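Local coordinates for nucleoplasmin-like protein (Drosophila melanogaster, PDB 1NLQ) that binds core histones and acts in the ATP-facilitated assembly of regularly spaced nucleosomal arrays, the piece here being its N-terminal pentamer-forming core, at residues A[5-10]-A[16-21]; A[49-54]-A[97-102]; A[62-67]-A[86-91]. All blocks are in the same frame, centred on the assembly; numbering follows the deposited sequence.

Contact 1. Residues A[5-10]-A[16-21]; sequences SFYGVT and DSVTWD. With MG (magnesium ion), chain G.
The Tyr7 ring and the five-membered ring of Trp20 meet obliquely, with planes at 78° and centroids 5.6 Å apart. Their closest ring atoms are Tyr7 CE1 and Trp20 CD1, 4.1 Å apart. At the edge of the tyrosine ring, in its plane, sits water 1. This water is 2.7 Å from Tyr7 OH and donates a hydrogen bond to Thr19 O at 2.8 Å. It thus ties the tyrosine hydroxyl to the backbone of the facing strand, where no direct hydrogen bond joins the two segments. The indole nitrogen of Trp20 is held elsewhere, by Asn103 OD1.

Tyr7 has its ring anti to the backbone N (chi1 -173°), and this carries the hydroxyl across to strand 17-20. There Tyr7 OH lies 3.7 Å from Val18 CG1, as the two side chains run alongside each other, pointing opposite ways. The same methyl is shared with Val9, whose CG1 is 3.9 Å from Val18 CG1. CG2, the other branch of Val18, turns to the backbone and packs on Thr10 O. Leu32 of strand 31-39 touches both Tyr7 and Trp20, and Phe88 lies against Tyr7.

Outside this apolar patch, Asp16 OD2 binds the magnesium ion at 2.1 Å. Five waters fill the other positions, and Asp16 is the one protein ligand.

The two strands run nearly antiparallel, at 155°, but they are not sheet neighbours. Strand 4-11 bonds to strand 97-104, and strand 17-20 to strand 86-92. Side chains meeting between the outermost strands, within this chain, of two facing sheets are characteristic of a beta sandwich, here the jelly-roll core of the nucleoplasmin family.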
ATOM      1  N   SER A   5      -5.338  10.671  17.493  1.00 20.49           N
ATOM      2  CA  SER A   5      -6.699  10.971  17.093  1.00 20.49           C
ATOM      3  C   SER A   5      -6.794  10.760  15.589  1.00 20.49           C
ATOM      4  O   SER A   5      -5.840  11.017  14.852  1.00 20.49           O
ATOM      5  CB  SER A   5      -7.055  12.416  17.419  1.00 34.69           C
ATOM      6  OG  SER A   5      -8.356  12.726  16.956  1.00 34.69           O
ATOM      7  N   PHE A   6      -7.947  10.284  15.141  1.00 19.68           N
ATOM      8  CA  PHE A   6      -8.176  10.055  13.725  1.00 19.68           C
ATOM      9  C   PHE A   6      -8.195  11.386  12.986  1.00 19.68           C
ATOM     10  O   PHE A   6      -8.746  12.361  13.490  1.00 19.68           O
ATOM     11  CB  PHE A   6      -9.510   9.342  13.522  1.00 17.57           C
ATOM     12  CG  PHE A   6      -9.906   9.205  12.088  1.00 17.57           C
ATOM     13  CD1 PHE A   6      -9.231   8.330  11.248  1.00 17.57           C
ATOM     14  CD2 PHE A   6     -10.947   9.965  11.568  1.00 17.57           C
ATOM     15  CE1 PHE A   6      -9.586   8.210   9.911  1.00 17.57           C
ATOM     16  CE2 PHE A   6     -11.311   9.854  10.230  1.00 17.57           C
ATOM     17  CZ  PHE A   6     -10.629   8.975   9.399  1.00 17.57           C
ATOM     18  N   TYR A   7      -7.584  11.433  11.802  1.00 16.40           N
ATOM     19  CA  TYR A   7      -7.569  12.654  11.004  1.00 16.40           C
ATOM     20  C   TYR A   7      -8.355  12.362   9.740  1.00 16.40           C
ATOM     21  O   TYR A   7      -8.086  11.380   9.049  1.00 16.40           O
ATOM     22  CB  TYR A   7      -6.135  13.067  10.626  1.00 20.64           C
ATOM     23  CG  TYR A   7      -6.041  14.427   9.942  1.00 20.64           C
ATOM     24  CD1 TYR A   7      -6.280  15.610  10.647  1.00 20.64           C
ATOM     25  CD2 TYR A   7      -5.693  14.529   8.593  1.00 20.64           C
ATOM     26  CE1 TYR A   7      -6.167  16.871  10.022  1.00 20.64           C
ATOM     27  CE2 TYR A   7      -5.576  15.777   7.964  1.00 20.64           C
ATOM     28  CZ  TYR A   7      -5.812  16.941   8.683  1.00 20.64           C
ATOM     29  OH  TYR A   7      -5.668  18.166   8.069  1.00 20.64           O
ATOM     30  N   GLY A   8      -9.340  13.201   9.457  1.00 18.44           N
ATOM     31  CA  GLY A   8     -10.146  13.029   8.269  1.00 18.44           C
ATOM     32  C   GLY A   8     -10.716  14.363   7.856  1.00 18.44           C
ATOM     33  O   GLY A   8     -11.565  14.920   8.556  1.00 18.44           O
ATOM     34  N   VAL A   9     -10.243  14.884   6.729  1.00 17.78           N
ATOM     35  CA  VAL A   9     -10.714  16.168   6.217  1.00 17.78           C
ATOM     36  C   VAL A   9     -11.111  16.045   4.746  1.00 17.78           C
ATOM     37  O   VAL A   9     -10.648  15.143   4.037  1.00 17.78           O
ATOM     38  CB  VAL A   9      -9.640  17.264   6.392  1.00 20.06           C
ATOM     39  CG1 VAL A   9      -9.254  17.360   7.852  1.00 20.06           C
ATOM     40  CG2 VAL A   9      -8.407  16.954   5.541  1.00 20.06           C
ATOM     41  N   THR A  10     -11.976  16.948   4.299  1.00 22.87           N
ATOM     42  CA  THR A  10     -12.460  16.925   2.922  1.00 22.87           C
ATOM     43  C   THR A  10     -12.101  18.209   2.175  1.00 22.87           C
ATOM     44  O   THR A  10     -12.137  19.304   2.746  1.00 22.87           O
ATOM     45  CB  THR A  10     -13.998  16.741   2.879  1.00 22.39           C
ATOM     46  OG1 THR A  10     -14.384  15.617   3.687  1.00 22.39           O
ATOM     47  CG2 THR A  10     -14.462  16.513   1.455  1.00 22.39           C
ATOM     48  N   ASP A  16     -11.316  24.438  -0.930  1.00 21.35           N
ATOM     49  CA  ASP A  16     -10.094  23.802  -1.417  1.00 21.35           C
ATOM     50  C   ASP A  16      -8.876  23.724  -0.517  1.00 21.35           C
ATOM     51  O   ASP A  16      -7.837  23.234  -0.951  1.00 21.35           O
ATOM     52  CB  ASP A  16      -9.659  24.456  -2.742  1.00 24.64           C
ATOM     53  CG  ASP A  16      -9.116  25.877  -2.559  1.00 24.64           C
ATOM     54  OD1 ASP A  16      -8.511  26.165  -1.503  1.00 24.64           O
ATOM     55  OD2 ASP A  16      -9.266  26.702  -3.489  1.00 24.64           O
ATOM     56  N   SER A  17      -8.982  24.186   0.724  1.00 23.11           N
ATOM     57  CA  SER A  17      -7.819  24.165   1.602  1.00 23.11           C
ATOM     58  C   SER A  17      -8.122  23.755   3.036  1.00 23.11           C
ATOM     59  O   SER A  17      -9.197  24.039   3.563  1.00 23.11           O
ATOM     60  CB  SER A  17      -7.160  25.551   1.595  1.00 31.53           C
ATOM     61  OG  SER A  17      -5.831  25.497   2.076  1.00 31.53           O
ATOM     62  N   VAL A  18      -7.165  23.065   3.650  1.00 19.69           N
ATOM     63  CA  VAL A  18      -7.263  22.623   5.037  1.00 19.69           C
ATOM     64  C   VAL A  18      -5.860  22.726   5.619  1.00 19.69           C
ATOM     65  O   VAL A  18      -4.879  22.327   4.983  1.00 19.69           O
ATOM     66  CB  VAL A  18      -7.765  21.164   5.154  1.00 30.61           C
ATOM     67  CG1 VAL A  18      -7.832  20.756   6.614  1.00 30.61           C
ATOM     68  CG2 VAL A  18      -9.144  21.029   4.526  1.00 30.61           C
ATOM     69  N   THR A  19      -5.760  23.297   6.812  1.00 22.67           N
ATOM     70  CA  THR A  19      -4.477  23.459   7.466  1.00 22.67           C
ATOM     71  C   THR A  19      -4.421  22.688   8.774  1.00 22.67           C
ATOM     72  O   THR A  19      -5.381  22.674   9.545  1.00 22.67           O
ATOM     73  CB  THR A  19      -4.177  24.949   7.767  1.00 24.38           C
ATOM     74  OG1 THR A  19      -4.097  25.686   6.541  1.00 24.38           O
ATOM     75  CG2 THR A  19      -2.861  25.081   8.518  1.00 24.38           C
ATOM     76  N   TRP A  20      -3.293  22.029   9.003  1.00 22.43           N
ATOM     77  CA  TRP A  20      -3.074  21.285  10.234  1.00 22.43           C
ATOM     78  C   TRP A  20      -2.018  22.077  10.994  1.00 22.43           C
ATOM     79  O   TRP A  20      -0.925  22.321  10.487  1.00 22.43           O
ATOM     80  CB  TRP A  20      -2.542  19.877   9.951  1.00 21.52           C
ATOM     81  CG  TRP A  20      -2.242  19.098  11.212  1.00 21.52           C
ATOM     82  CD1 TRP A  20      -3.150  18.610  12.112  1.00 21.52           C
ATOM     83  CD2 TRP A  20      -0.949  18.725  11.708  1.00 21.52           C
ATOM     84  NE1 TRP A  20      -2.502  17.953  13.136  1.00 21.52           N
ATOM     85  CE2 TRP A  20      -1.151  18.009  12.911  1.00 21.52           C
ATOM     86  CE3 TRP A  20       0.362  18.921  11.251  1.00 21.52           C
ATOM     87  CZ2 TRP A  20      -0.090  17.492  13.664  1.00 21.52           C
ATOM     88  CZ3 TRP A  20       1.420  18.403  12.002  1.00 21.52           C
ATOM     89  CH2 TRP A  20       1.182  17.696  13.198  1.00 21.52           C
ATOM     90  N   ASP A  21      -2.348  22.494  12.203  1.00 37.48           N
ATOM     91  CA  ASP A  21      -1.392  23.253  12.990  1.00 37.48           C
ATOM     92  C   ASP A  21      -1.732  23.160  14.457  1.00 37.48           C
ATOM     93  O   ASP A  21      -1.867  24.181  15.141  1.00 37.48           O
ATOM     94  CB  ASP A  21      -1.384  24.712  12.558  1.00 58.19           C
ATOM     95  CG  ASP A  21      -0.243  25.485  13.174  1.00 58.19           C
ATOM     96  OD1 ASP A  21      -0.102  26.677  12.843  1.00 58.19           O
ATOM     97  OD2 ASP A  21       0.512  24.901  13.987  1.00 58.19           O
TER
HETATM   98 MG    MG G 401      -9.182  27.237  -5.556  1.00 20.13          MG
HETATM   99  O   HOH W   1      -6.486  20.113   9.784  1.00 26.07           O
HETATM  100  O   HOH W   2     -10.578  28.803  -5.067  1.00 27.62           O
HETATM  101  O   HOH W   3      -9.346  27.974  -7.241  1.00 27.07           O
HETATM  102  O   HOH W   4     -10.789  25.923  -5.821  1.00 26.26           O
HETATM  103  O   HOH W   5      -7.761  25.727  -6.030  1.00 24.42           O
HETATM  104  O   HOH W   6      -7.531  28.593  -5.244  1.00 26.76           O

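Contact 2. Residues A[49-54]-A[97-102]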
ATOM      1  N   ASN A  49      -7.631  15.350 -10.256  1.00 16.68           N
ATOM      2  CA  ASN A  49      -7.789  16.006  -8.969  1.00 16.68           C
ATOM      3  C   ASN A  49      -6.422  15.915  -8.326  1.00 16.68           C
ATOM      4  O   ASN A  49      -5.907  14.822  -8.110  1.00 16.68           O
ATOM      5  CB  ASN A  49      -8.843  15.291  -8.126  1.00 16.12           C
ATOM      6  CG  ASN A  49     -10.243  15.810  -8.392  1.00 16.12           C
ATOM      7  OD1 ASN A  49     -10.777  16.603  -7.618  1.00 16.12           O
ATOM      8  ND2 ASN A  49     -10.833  15.377  -9.497  1.00 16.12           N
ATOM      9  N   VAL A  50      -5.837  17.069  -8.032  1.00 15.38           N
ATOM     10  CA  VAL A  50      -4.503  17.121  -7.459  1.00 15.38           C
ATOM     11  C   VAL A  50      -4.474  17.846  -6.126  1.00 15.38           C
ATOM     12  O   VAL A  50      -4.969  18.966  -6.010  1.00 15.38           O
ATOM     13  CB  VAL A  50      -3.528  17.829  -8.437  1.00 15.90           C
ATOM     14  CG1 VAL A  50      -2.120  17.865  -7.858  1.00 15.90           C
ATOM     15  CG2 VAL A  50      -3.544  17.106  -9.772  1.00 15.90           C
ATOM     16  N   VAL A  51      -3.897  17.189  -5.126  1.00 15.60           N
ATOM     17  CA  VAL A  51      -3.769  17.760  -3.793  1.00 15.60           C
ATOM     18  C   VAL A  51      -2.306  18.123  -3.601  1.00 15.60           C
ATOM     19  O   VAL A  51      -1.421  17.311  -3.843  1.00 15.60           O
ATOM     20  CB  VAL A  51      -4.178  16.757  -2.695  1.00 17.63           C
ATOM     21  CG1 VAL A  51      -3.963  17.367  -1.316  1.00 17.63           C
ATOM     22  CG2 VAL A  51      -5.631  16.355  -2.872  1.00 17.63           C
ATOM     23  N   GLU A  52      -2.056  19.353  -3.187  1.00 17.22           N
ATOM     24  CA  GLU A  52      -0.697  19.814  -2.971  1.00 17.22           C
ATOM     25  C   GLU A  52      -0.492  20.035  -1.486  1.00 17.22           C
ATOM     26  O   GLU A  52      -1.370  20.570  -0.811  1.00 17.22           O
ATOM     27  CB  GLU A  52      -0.475  21.127  -3.710  1.00 25.61           C
ATOM     28  CG  GLU A  52       0.888  21.736  -3.468  1.00 25.61           C
ATOM     29  CD  GLU A  52       0.909  23.206  -3.795  1.00 25.61           C
ATOM     30  OE1 GLU A  52       0.830  23.566  -4.988  1.00 25.61           O
ATOM     31  OE2 GLU A  52       0.993  24.003  -2.840  1.00 25.61           O
ATOM     32  N   VAL A  53       0.656  19.616  -0.969  1.00 17.29           N
ATOM     33  CA  VAL A  53       0.936  19.808   0.441  1.00 17.29           C
ATOM     34  C   VAL A  53       1.926  20.962   0.571  1.00 17.29           C
ATOM     35  O   VAL A  53       2.818  21.123  -0.260  1.00 17.29           O
ATOM     36  CB  VAL A  53       1.518  18.518   1.103  1.00 18.22           C
ATOM     37  CG1 VAL A  53       2.901  18.213   0.568  1.00 18.22           C
ATOM     38  CG2 VAL A  53       1.578  18.693   2.612  1.00 18.22           C
ATOM     39  N   ASN A  54       1.735  21.779   1.603  1.00 21.35           N
ATOM     40  CA  ASN A  54       2.602  22.922   1.843  1.00 21.35           C
ATOM     41  C   ASN A  54       3.102  22.960   3.275  1.00 21.35           C
ATOM     42  O   ASN A  54       2.323  22.855   4.216  1.00 21.35           O
ATOM     43  CB  ASN A  54       1.863  24.234   1.573  1.00 22.76           C
ATOM     44  CG  ASN A  54       1.427  24.374   0.138  1.00 22.76           C
ATOM     45  OD1 ASN A  54       0.362  23.883  -0.260  1.00 22.76           O
ATOM     46  ND2 ASN A  54       2.255  25.034  -0.663  1.00 22.76           N
ATOM     47  N   VAL A  97     -12.349  15.289  -2.292  1.00 17.06           N
ATOM     48  CA  VAL A  97     -11.193  14.458  -2.010  1.00 17.06           C
ATOM     49  C   VAL A  97     -11.093  14.354  -0.489  1.00 17.06           C
ATOM     50  O   VAL A  97     -11.211  15.355   0.222  1.00 17.06           O
ATOM     51  CB  VAL A  97      -9.893  15.072  -2.573  1.00 15.23           C
ATOM     52  CG1 VAL A  97      -8.691  14.231  -2.152  1.00 15.23           C
ATOM     53  CG2 VAL A  97      -9.978  15.140  -4.086  1.00 15.23           C
ATOM     54  N   TYR A  98     -10.896  13.141   0.012  1.00 15.72           N
ATOM     55  CA  TYR A  98     -10.798  12.932   1.445  1.00 15.72           C
ATOM     56  C   TYR A  98      -9.359  12.599   1.841  1.00 15.72           C
ATOM     57  O   TYR A  98      -8.684  11.824   1.168  1.00 15.72           O
ATOM     58  CB  TYR A  98     -11.730  11.791   1.873  1.00 17.99           C
ATOM     59  CG  TYR A  98     -13.091  11.833   1.216  1.00 17.99           C
ATOM     60  CD1 TYR A  98     -13.457  10.877   0.265  1.00 17.99           C
ATOM     61  CD2 TYR A  98     -14.015  12.830   1.540  1.00 17.99           C
ATOM     62  CE1 TYR A  98     -14.708  10.910  -0.343  1.00 17.99           C
ATOM     63  CE2 TYR A  98     -15.270  12.867   0.928  1.00 17.99           C
ATOM     64  CZ  TYR A  98     -15.603  11.909  -0.007  1.00 17.99           C
ATOM     65  OH  TYR A  98     -16.838  11.960  -0.622  1.00 17.99           O
ATOM     66  N   ILE A  99      -8.894  13.197   2.931  1.00 13.47           N
ATOM     67  CA  ILE A  99      -7.541  12.943   3.421  1.00 13.47           C
ATOM     68  C   ILE A  99      -7.668  12.246   4.771  1.00 13.47           C
ATOM     69  O   ILE A  99      -8.304  12.775   5.689  1.00 13.47           O
ATOM     70  CB  ILE A  99      -6.750  14.263   3.580  1.00 15.25           C
ATOM     71  CG1 ILE A  99      -6.632  14.959   2.222  1.00 15.25           C
ATOM     72  CG2 ILE A  99      -5.365  13.979   4.130  1.00 15.25           C
ATOM     73  CD1 ILE A  99      -5.992  16.339   2.281  1.00 15.25           C
ATOM     74  N   HIS A 100      -7.084  11.054   4.884  1.00 13.21           N
ATOM     75  CA  HIS A 100      -7.151  10.272   6.116  1.00 13.21           C
ATOM     76  C   HIS A 100      -5.783   9.994   6.729  1.00 13.21           C
ATOM     77  O   HIS A 100      -4.802   9.786   6.019  1.00 13.21           O
ATOM     78  CB  HIS A 100      -7.825   8.925   5.856  1.00 13.25           C
ATOM     79  CG  HIS A 100      -9.143   9.025   5.156  1.00 13.25           C
ATOM     80  ND1 HIS A 100      -9.381   8.424   3.940  1.00 13.25           N
ATOM     81  CD2 HIS A 100     -10.301   9.636   5.507  1.00 13.25           C
ATOM     82  CE1 HIS A 100     -10.627   8.661   3.570  1.00 13.25           C
ATOM     83  NE2 HIS A 100     -11.206   9.394   4.503  1.00 13.25           N
ATOM     84  N   GLY A 101      -5.731   9.959   8.054  1.00 17.62           N
ATOM     85  CA  GLY A 101      -4.463   9.691   8.703  1.00 17.62           C
ATOM     86  C   GLY A 101      -4.526   9.614  10.213  1.00 17.62           C
ATOM     87  O   GLY A 101      -5.595   9.422  10.806  1.00 17.62           O
ATOM     88  N   HIS A 102      -3.347   9.735  10.820  1.00 17.01           N
ATOM     89  CA  HIS A 102      -3.178   9.682  12.267  1.00 17.01           C
ATOM     90  C   HIS A 102      -2.728  11.041  12.751  1.00 17.01           C
ATOM     91  O   HIS A 102      -1.766  11.593  12.221  1.00 17.01           O
ATOM     92  CB  HIS A 102      -2.099   8.669  12.651  1.00 18.91           C
ATOM     93  CG  HIS A 102      -2.429   7.256  12.290  1.00 18.91           C
ATOM     94  ND1 HIS A 102      -2.387   6.229  13.209  1.00 18.91           N
ATOM     95  CD2 HIS A 102      -2.808   6.696  11.116  1.00 18.91           C
ATOM     96  CE1 HIS A 102      -2.728   5.098  12.616  1.00 18.91           C
ATOM     97  NE2 HIS A 102      -2.988   5.353  11.347  1.00 18.91           N
TER
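Strands 48-55 and 97-104 face each other across the middle of the nucleoplasmin beta sandwich. Val97 meets both Asn49 and Val51, and Val51 in turn reaches Ile99. The two methyls of Val97 serve different partners. Val97 CG1, anti to the backbone N (chi1 175°), meets Val51 CG2 at 3.8 Å. Val97 CG2 lies 3.9 Å from Asn49 OD1 and also packs near Asn49 CB.

The second branch of Val51 reaches further along the facing strand. Val51 CG1 is 4.3 Å from Ile99 CD1, a looser touch at the end of the isoleucine chain.

Asn49 brings a buried amide to this apolar layer. Its OD1 accepts a hydrogen bond from Gly95 N, and its ND2 donates one to Glu47 O. The two bonds engage both ends of the amide and limit its rotation. Ile37 covers Val97, and Phe88 and Ile34 pack on Ile99.

The segments run in the same general direction, with axes 9.4 Å apart and crossing at -39°. No hydrogen bond joins them. Such an apolar meeting of twisted, facing sheets is the hallmark of a beta-sandwich core.

Contact 3. Residues A[62-67]-A[86-91]; sequences IPIAVL and VTFKLI
Segments 62-67 and 86-91 belong to one sheet but are not neighbours in it: strand 48-55 runs between them, and the nearest CA pair, Pro63 and Ile91, is 8.6 Å apart. Contact therefore depends on side chains that reach past the middle strand.

The closer pair is Ile64 with Phe88. Ile64 CD1 comes to the edge of the phenyl ring, near its plane, 3.6 Å from Phe88 CE2 and 3.7 Å from Phe88 CD2. The two side chains cross at about a right angle. CG1 of Ile64 lies between the backbone N and the carbonyl carbon (chi1 56°), and the extended end of the chain then carries CD1 to the ring. One face of the same ring is covered by Val86 CG1 of its own strand, 3.7 Å above the plane and offset toward the rim. Phe88 thus has one methyl at its edge and another over a face. Ile34 and Ile37 of the facing sheet pack on Phe88 and Ile64 respectively.

The second pair is more open to solvent. Pro63 CG lies 4.4 Å from Ile91 CD1, and Val50 of the intervening strand touches both residues.

The backbone of 62-67 is irregular at this point. A classic beta bulge sets two residues, Ile64 and Ala65, opposite the single Val51 of the middle strand. The carbonyl oxygen of Ile64 accepts a hydrogen bond from Gln36 NE2 of a neighbouring subunit. Pro63 also packs on Tyr98 of that subunit.

Ile64 CD1 packs on Phe88 within the subunit, while the residue also packs on His100 of the neighbouring one. Apolar side chains reaching across a middle strand, beside a bulged outer strand at a subunit interface, place this contact in one sheet of the nucleoplasmin beta sandwich.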
ATOM      1  N   ILE A  62       4.512  20.681  -2.915  1.00 16.46           N
ATOM      2  CA  ILE A  62       4.541  19.630  -3.917  1.00 16.46           C
ATOM      3  C   ILE A  62       3.259  18.803  -3.871  1.00 16.46           C
ATOM      4  O   ILE A  62       2.699  18.588  -2.800  1.00 16.46           O
ATOM      5  CB  ILE A  62       5.747  18.698  -3.648  1.00 18.78           C
ATOM      6  CG1 ILE A  62       5.920  17.689  -4.785  1.00 18.78           C
ATOM      7  CG2 ILE A  62       5.533  17.958  -2.330  1.00 18.78           C
ATOM      8  CD1 ILE A  62       7.193  16.841  -4.651  1.00 18.78           C
ATOM      9  N   PRO A  63       2.766  18.352  -5.038  1.00 15.45           N
ATOM     10  CA  PRO A  63       1.542  17.540  -5.066  1.00 15.45           C
ATOM     11  C   PRO A  63       1.807  16.210  -4.347  1.00 15.45           C
ATOM     12  O   PRO A  63       2.869  15.610  -4.533  1.00 15.45           O
ATOM     13  CB  PRO A  63       1.300  17.335  -6.563  1.00 15.75           C
ATOM     14  CG  PRO A  63       1.883  18.580  -7.178  1.00 15.75           C
ATOM     15  CD  PRO A  63       3.171  18.742  -6.401  1.00 15.75           C
ATOM     16  N   ILE A  64       0.865  15.756  -3.519  1.00 13.43           N
ATOM     17  CA  ILE A  64       1.047  14.486  -2.823  1.00 13.43           C
ATOM     18  C   ILE A  64       0.017  13.470  -3.274  1.00 13.43           C
ATOM     19  O   ILE A  64       0.030  12.312  -2.848  1.00 13.43           O
ATOM     20  CB  ILE A  64       0.983  14.629  -1.284  1.00 21.32           C
ATOM     21  CG1 ILE A  64      -0.328  15.287  -0.848  1.00 21.32           C
ATOM     22  CG2 ILE A  64       2.205  15.386  -0.797  1.00 21.32           C
ATOM     23  CD1 ILE A  64      -0.502  15.258   0.669  1.00 21.32           C
ATOM     24  N   ALA A  65      -0.871  13.910  -4.152  1.00 13.21           N
ATOM     25  CA  ALA A  65      -1.904  13.043  -4.694  1.00 13.21           C
ATOM     26  C   ALA A  65      -2.366  13.520  -6.068  1.00 13.21           C
ATOM     27  O   ALA A  65      -2.600  14.707  -6.276  1.00 13.21           O
ATOM     28  CB  ALA A  65      -3.105  12.992  -3.732  1.00 13.38           C
ATOM     29  N   VAL A  66      -2.458  12.591  -7.009  1.00 13.41           N
ATOM     30  CA  VAL A  66      -2.962  12.869  -8.348  1.00 13.41           C
ATOM     31  C   VAL A  66      -3.985  11.757  -8.528  1.00 13.41           C
ATOM     32  O   VAL A  66      -3.617  10.585  -8.616  1.00 13.41           O
ATOM     33  CB  VAL A  66      -1.874  12.744  -9.436  1.00 14.58           C
ATOM     34  CG1 VAL A  66      -2.515  12.893 -10.830  1.00 14.58           C
ATOM     35  CG2 VAL A  66      -0.824  13.819  -9.241  1.00 14.58           C
ATOM     36  N   LEU A  67      -5.263  12.124  -8.547  1.00 15.23           N
ATOM     37  CA  LEU A  67      -6.346  11.157  -8.677  1.00 15.23           C
ATOM     38  C   LEU A  67      -7.207  11.465  -9.899  1.00 15.23           C
ATOM     39  O   LEU A  67      -7.242  12.596 -10.383  1.00 15.23           O
ATOM     40  CB  LEU A  67      -7.230  11.197  -7.428  1.00 16.74           C
ATOM     41  CG  LEU A  67      -6.533  11.085  -6.067  1.00 16.74           C
ATOM     42  CD1 LEU A  67      -7.512  11.437  -4.965  1.00 16.74           C
ATOM     43  CD2 LEU A  67      -5.978   9.685  -5.876  1.00 16.74           C
ATOM     44  N   VAL A  86       1.038  22.329   8.377  1.00 21.26           N
ATOM     45  CA  VAL A  86       0.850  21.738   7.060  1.00 21.26           C
ATOM     46  C   VAL A  86      -0.464  22.133   6.408  1.00 21.26           C
ATOM     47  O   VAL A  86      -1.523  22.015   7.012  1.00 21.26           O
ATOM     48  CB  VAL A  86       0.904  20.204   7.140  1.00 24.71           C
ATOM     49  CG1 VAL A  86       0.696  19.605   5.763  1.00 24.71           C
ATOM     50  CG2 VAL A  86       2.231  19.763   7.712  1.00 24.71           C
ATOM     51  N   THR A  87      -0.399  22.598   5.166  1.00 17.69           N
ATOM     52  CA  THR A  87      -1.621  22.974   4.473  1.00 17.69           C
ATOM     53  C   THR A  87      -1.814  22.129   3.217  1.00 17.69           C
ATOM     54  O   THR A  87      -0.907  22.025   2.397  1.00 17.69           O
ATOM     55  CB  THR A  87      -1.599  24.446   4.053  1.00 23.57           C
ATOM     56  OG1 THR A  87      -1.434  25.280   5.211  1.00 23.57           O
ATOM     57  CG2 THR A  87      -2.908  24.803   3.377  1.00 23.57           C
ATOM     58  N   PHE A  88      -2.993  21.524   3.079  1.00 20.75           N
ATOM     59  CA  PHE A  88      -3.315  20.697   1.914  1.00 20.75           C
ATOM     60  C   PHE A  88      -4.249  21.507   1.038  1.00 20.75           C
ATOM     61  O   PHE A  88      -5.222  22.078   1.534  1.00 20.75           O
ATOM     62  CB  PHE A  88      -4.036  19.409   2.324  1.00 17.59           C
ATOM     63  CG  PHE A  88      -3.255  18.543   3.259  1.00 17.59           C
ATOM     64  CD1 PHE A  88      -3.568  18.512   4.610  1.00 17.59           C
ATOM     65  CD2 PHE A  88      -2.206  17.754   2.793  1.00 17.59           C
ATOM     66  CE1 PHE A  88      -2.860  17.715   5.488  1.00 17.59           C
ATOM     67  CE2 PHE A  88      -1.485  16.947   3.661  1.00 17.59           C
ATOM     68  CZ  PHE A  88      -1.811  16.925   5.016  1.00 17.59           C
ATOM     69  N   LYS A  89      -3.965  21.571  -0.255  1.00 17.37           N
ATOM     70  CA  LYS A  89      -4.825  22.339  -1.141  1.00 17.37           C
ATOM     71  C   LYS A  89      -5.174  21.596  -2.413  1.00 17.37           C
ATOM     72  O   LYS A  89      -4.320  20.957  -3.015  1.00 17.37           O
ATOM     73  CB  LYS A  89      -4.175  23.669  -1.513  1.00 29.92           C
ATOM     74  CG  LYS A  89      -5.111  24.533  -2.329  1.00 29.92           C
ATOM     75  CD  LYS A  89      -4.594  25.934  -2.547  1.00 29.92           C
ATOM     76  CE  LYS A  89      -5.586  26.702  -3.409  1.00 29.92           C
ATOM     77  NZ  LYS A  89      -5.138  28.073  -3.741  1.00 29.92           N
ATOM     78  N   LEU A  90      -6.438  21.687  -2.816  1.00 21.09           N
ATOM     79  CA  LEU A  90      -6.899  21.048  -4.041  1.00 21.09           C
ATOM     80  C   LEU A  90      -6.592  22.049  -5.151  1.00 21.09           C
ATOM     81  O   LEU A  90      -7.377  22.959  -5.411  1.00 21.09           O
ATOM     82  CB  LEU A  90      -8.400  20.776  -3.955  1.00 17.58           C
ATOM     83  CG  LEU A  90      -9.025  19.961  -5.091  1.00 17.58           C
ATOM     84  CD1 LEU A  90      -8.406  18.565  -5.145  1.00 17.58           C
ATOM     85  CD2 LEU A  90     -10.529  19.855  -4.850  1.00 17.58           C
ATOM     86  N   ILE A  91      -5.439  21.884  -5.793  1.00 16.68           N
ATOM     87  CA  ILE A  91      -5.009  22.805  -6.845  1.00 16.68           C
ATOM     88  C   ILE A  91      -5.518  22.480  -8.252  1.00 16.68           C
ATOM     89  O   ILE A  91      -5.272  23.242  -9.197  1.00 16.68           O
ATOM     90  CB  ILE A  91      -3.465  22.925  -6.883  1.00 16.57           C
ATOM     91  CG1 ILE A  91      -2.837  21.568  -7.213  1.00 16.57           C
ATOM     92  CG2 ILE A  91      -2.946  23.426  -5.540  1.00 16.57           C
ATOM     93  CD1 ILE A  91      -1.341  21.630  -7.455  1.00 16.57           C
TER

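How the contacts relate
Contact 2 is fully buried near the centre of the chain. Contacts 1 and 3 are partly buried and lie further out. Contacts 1 and 2 both bridge the two sheets, and contact 3 stays within one. Their strands are neighbours in the sheets: 5-10 pairs with 97-102 through Val9 O to Ile99 N, 16-21 with 86-91, and 49-54 with 86-91. Contact 2 is made mainly by aliphatic groups with one amide at the end. Contact 1 adds aromatic rings, a bridging water and a nearby magnesium ion. Contact 3 joins a buried aromatic-aliphatic pair to a surface pair. All three border other subunits of the pentamer, contacts 1 and 2 sharing one neighbour, and 2 and 3 another.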